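Local atomic coordinates of NADH-dependent FAD reductase (Streptomyces globisporus, PDB entry 4R82), a protein that uses NADH to reduce FAD and supplies the freely diffusing FADH2 needed by a halogenase and a monooxygenase in biosynthesis of the enediyne antibiotic C-1027. Residues 33-41 with 76-87. Numbering follows the deposited sequence.
Sequences GVTVVTVGG and LTALPTFAVSVL
Val39 sits among three side chains of 76-87. Its CG1 meets Leu76 CD2 at 3.7 Å, the two side chains crossing at about a right angle. Val39 CG1 also lies 4.0 Å from Phe82 CB. Leu79 CD1 packs obliquely against Val39 CB at 3.7 Å. Leu76 and Leu79 thus bring the end of helix 71-78 and the turn after it against strand 35-39.

On the same face as Phe82, Val37 CG1 approaches the ring obliquely, and Val84 CG2 lies at the ring edge, in its plane. Val84 CG1, anti to its backbone N (chi1 178°), touches Thr35 CB at 3.7 Å. Thr35 OG1 is hydrogen-bonded to Ala49 O. Ile64 of strand 61-67 packs on Val37, Leu76 and Phe82.

The other face carries Val36, Thr38, Ala83 and Ser85. Leu87 CD1 reaches Val36 CG2 at 3.8 Å. One water bridges Val36 O, Thr38 OG1 and Ser85 OG. Thr38 OG1 is also hydrogen-bonded to Pro124 O, and Ser85 OG to Ile126 N, both in strand 124-126.

Five backbone hydrogen bonds join the two segments, including Val36 N to Ser85 O at 2.8 Å. The strands run antiparallel at 161°. They are neighbours in the antiparallel sheet of the split beta-barrel typical of flavin reductases of this family, and Val34 comes close to the bound FAD.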
loop_
_atom_site.group_PDB
_atom_site.type_symbol
_atom_site.label_atom_id
_atom_site.label_comp_id
_atom_site.label_asym_id
_atom_site.label_seq_id
_atom_site.Cartn_x
_atom_site.Cartn_y
_atom_site.Cartn_z
ATOM N N GLY A 33 5.236 -4.684 -1.092
ATOM C CA GLY A 33 5.434 -5.788 -2.004
ATOM C C GLY A 33 5.309 -5.320 -3.440
ATOM O O GLY A 33 5.262 -4.113 -3.719
ATOM N N VAL A 34 5.265 -6.276 -4.359
ATOM C CA VAL A 34 5.129 -5.967 -5.777
ATOM C C VAL A 34 4.110 -6.931 -6.344
ATOM O O VAL A 34 4.175 -8.128 -6.062
ATOM C CB VAL A 34 6.465 -6.176 -6.515
ATOM C CG1 VAL A 34 6.328 -5.766 -7.973
ATOM C CG2 VAL A 34 7.584 -5.379 -5.847
ATOM N N THR A 35 3.162 -6.419 -7.124
ATOM C CA THR A 35 2.199 -7.285 -7.795
ATOM C C THR A 35 2.306 -7.109 -9.295
ATOM O O THR A 35 2.920 -6.149 -9.785
ATOM C CB THR A 35 0.741 -6.954 -7.405
ATOM O OG1 THR A 35 0.337 -5.743 -8.058
ATOM C CG2 THR A 35 0.605 -6.783 -5.897
ATOM N N VAL A 36 1.700 -8.033 -10.028
ATOM C CA VAL A 36 1.396 -7.774 -11.436
ATOM C C VAL A 36 -0.117 -7.786 -11.524
ATOM O O VAL A 36 -0.768 -8.760 -11.120
ATOM C CB VAL A 36 1.993 -8.826 -12.383
ATOM C CG1 VAL A 36 1.532 -8.577 -13.817
ATOM C CG2 VAL A 36 3.521 -8.801 -12.316
ATOM N N VAL A 37 -0.676 -6.689 -12.018
ATOM C CA VAL A 37 -2.100 -6.622 -12.294
ATOM C C VAL A 37 -2.333 -7.109 -13.715
ATOM O O VAL A 37 -1.626 -6.688 -14.635
ATOM C CB VAL A 37 -2.610 -5.176 -12.156
ATOM C CG1 VAL A 37 -4.077 -5.067 -12.589
ATOM C CG2 VAL A 37 -2.449 -4.700 -10.715
ATOM N N THR A 38 -3.318 -7.984 -13.908
ATOM C CA THR A 38 -3.606 -8.462 -15.253
ATOM C C THR A 38 -5.079 -8.340 -15.602
ATOM O O THR A 38 -5.948 -8.305 -14.720
ATOM C CB THR A 38 -3.162 -9.926 -15.461
ATOM O OG1 THR A 38 -3.792 -10.759 -14.475
ATOM C CG2 THR A 38 -1.645 -10.060 -15.330
ATOM N N VAL A 39 -5.342 -8.272 -16.900
ATOM C CA VAL A 39 -6.707 -8.298 -17.410
ATOM C C VAL A 39 -6.798 -9.255 -18.578
ATOM O O VAL A 39 -5.785 -9.568 -19.215
ATOM C CB VAL A 39 -7.175 -6.898 -17.881
ATOM C CG1 VAL A 39 -7.230 -5.928 -16.713
ATOM C CG2 VAL A 39 -6.253 -6.374 -18.979
ATOM N N GLY A 40 -8.014 -9.727 -18.846
ATOM C CA GLY A 40 -8.281 -10.552 -20.004
ATOM C C GLY A 40 -8.803 -9.685 -21.130
ATOM O O GLY A 40 -8.206 -8.654 -21.453
ATOM N N GLY A 41 -9.919 -10.081 -21.729
ATOM C CA GLY A 41 -10.452 -9.337 -22.851
ATOM C C GLY A 41 -9.776 -9.740 -24.149
ATOM O O GLY A 41 -9.033 -10.720 -24.199
ATOM N N LEU A 76 -8.659 -1.363 -17.857
ATOM C CA LEU A 76 -9.413 -1.412 -16.615
ATOM C C LEU A 76 -10.690 -0.595 -16.687
ATOM O O LEU A 76 -11.696 -0.956 -16.077
ATOM C CB LEU A 76 -8.560 -0.931 -15.447
ATOM C CG LEU A 76 -7.392 -1.820 -15.044
ATOM C CD1 LEU A 76 -6.463 -1.073 -14.098
ATOM C CD2 LEU A 76 -7.913 -3.100 -14.403
ATOM N N THR A 77 -10.661 0.509 -17.427
ATOM C CA THR A 77 -11.874 1.306 -17.570
ATOM C C THR A 77 -12.908 0.573 -18.424
ATOM O O THR A 77 -14.109 0.787 -18.274
ATOM C CB THR A 77 -11.592 2.712 -18.128
ATOM O OG1 THR A 77 -11.069 2.620 -19.459
ATOM C CG2 THR A 77 -10.597 3.428 -17.238
ATOM N N ALA A 78 -12.438 -0.302 -19.309
ATOM C CA ALA A 78 -13.337 -0.988 -20.243
ATOM C C ALA A 78 -13.808 -2.363 -19.758
ATOM O O ALA A 78 -14.831 -2.850 -20.215
ATOM C CB ALA A 78 -12.682 -1.123 -21.601
ATOM N N LEU A 79 -13.063 -2.981 -18.851
ATOM C CA LEU A 79 -13.327 -4.371 -18.457
ATOM C C LEU A 79 -13.916 -4.477 -17.054
ATOM O O LEU A 79 -13.655 -3.633 -16.205
ATOM C CB LEU A 79 -12.036 -5.196 -18.537
ATOM C CG LEU A 79 -11.458 -5.291 -19.953
ATOM C CD1 LEU A 79 -10.065 -5.909 -19.940
ATOM C CD2 LEU A 79 -12.386 -6.097 -20.825
ATOM N N PRO A 80 -14.708 -5.533 -16.803
ATOM C CA PRO A 80 -15.406 -5.600 -15.515
ATOM C C PRO A 80 -14.587 -6.212 -14.381
ATOM O O PRO A 80 -14.971 -6.083 -13.213
ATOM C CB PRO A 80 -16.608 -6.501 -15.828
ATOM C CG PRO A 80 -16.070 -7.455 -16.867
ATOM C CD PRO A 80 -15.169 -6.574 -17.740
ATOM N N THR A 81 -13.480 -6.875 -14.706
ATOM C CA THR A 81 -12.710 -7.584 -13.688
ATOM C C THR A 81 -11.228 -7.467 -13.959
ATOM O O THR A 81 -10.823 -7.217 -15.093
ATOM C CB THR A 81 -13.026 -9.106 -13.641
ATOM O OG1 THR A 81 -12.750 -9.691 -14.918
ATOM C CG2 THR A 81 -14.478 -9.377 -13.263
ATOM N N PHE A 82 -10.422 -7.655 -12.918
ATOM C CA PHE A 82 -8.972 -7.694 -13.079
ATOM C C PHE A 82 -8.404 -8.704 -12.106
ATOM O O PHE A 82 -9.111 -9.192 -11.227
ATOM C CB PHE A 82 -8.303 -6.313 -12.891
ATOM C CG PHE A 82 -8.458 -5.715 -11.503
ATOM C CD1 PHE A 82 -9.550 -4.914 -11.203
ATOM C CD2 PHE A 82 -7.515 -5.950 -10.503
ATOM C CE1 PHE A 82 -9.702 -4.345 -9.945
ATOM C CE2 PHE A 82 -7.663 -5.391 -9.234
ATOM C CZ PHE A 82 -8.761 -4.587 -8.954
ATOM N N ALA A 83 -7.142 -9.059 -12.279
ATOM C CA ALA A 83 -6.526 -9.972 -11.335
ATOM C C ALA A 83 -5.264 -9.360 -10.775
ATOM O O ALA A 83 -4.627 -8.497 -11.409
ATOM C CB ALA A 83 -6.235 -11.323 -11.971
ATOM N N VAL A 84 -4.927 -9.788 -9.566
ATOM C CA VAL A 84 -3.690 -9.346 -8.930
ATOM C C VAL A 84 -2.849 -10.568 -8.585
ATOM O O VAL A 84 -3.333 -11.491 -7.927
ATOM C CB VAL A 84 -3.991 -8.550 -7.637
ATOM C CG1 VAL A 84 -2.684 -8.134 -6.931
ATOM C CG2 VAL A 84 -4.853 -7.334 -7.936
ATOM N N SER A 85 -1.581 -10.574 -9.015
ATOM C CA SER A 85 -0.670 -11.640 -8.647
ATOM C C SER A 85 0.387 -11.015 -7.764
ATOM O O SER A 85 1.157 -10.162 -8.226
ATOM C CB SER A 85 -0.018 -12.260 -9.889
ATOM O OG SER A 85 -0.989 -12.852 -10.741
ATOM N N VAL A 86 0.422 -11.426 -6.498
ATOM C CA VAL A 86 1.422 -10.919 -5.569
ATOM C C VAL A 86 2.715 -11.678 -5.802
ATOM O O VAL A 86 2.773 -12.901 -5.622
ATOM C CB VAL A 86 0.985 -11.107 -4.117
ATOM C CG1 VAL A 86 2.101 -10.670 -3.162
ATOM C CG2 VAL A 86 -0.310 -10.340 -3.852
ATOM N N LEU A 87 3.762 -10.967 -6.205
ATOM C CA LEU A 87 4.983 -11.635 -6.635
ATOM C C LEU A 87 5.804 -12.162 -5.474
ATOM O O LEU A 87 5.955 -11.499 -4.449
ATOM C CB LEU A 87 5.849 -10.716 -7.513
ATOM C CG LEU A 87 5.218 -10.301 -8.849
ATOM C CD1 LEU A 87 6.216 -9.440 -9.645
ATOM C CD2 LEU A 87 4.775 -11.522 -9.654
HETATM O O HOH W 1 5.363 -8.940 -3.035
HETATM O O HOH W 2 -2.458 -10.894 -12.027
HETATM O O HOH W 3 -10.111 -9.258 -16.889
#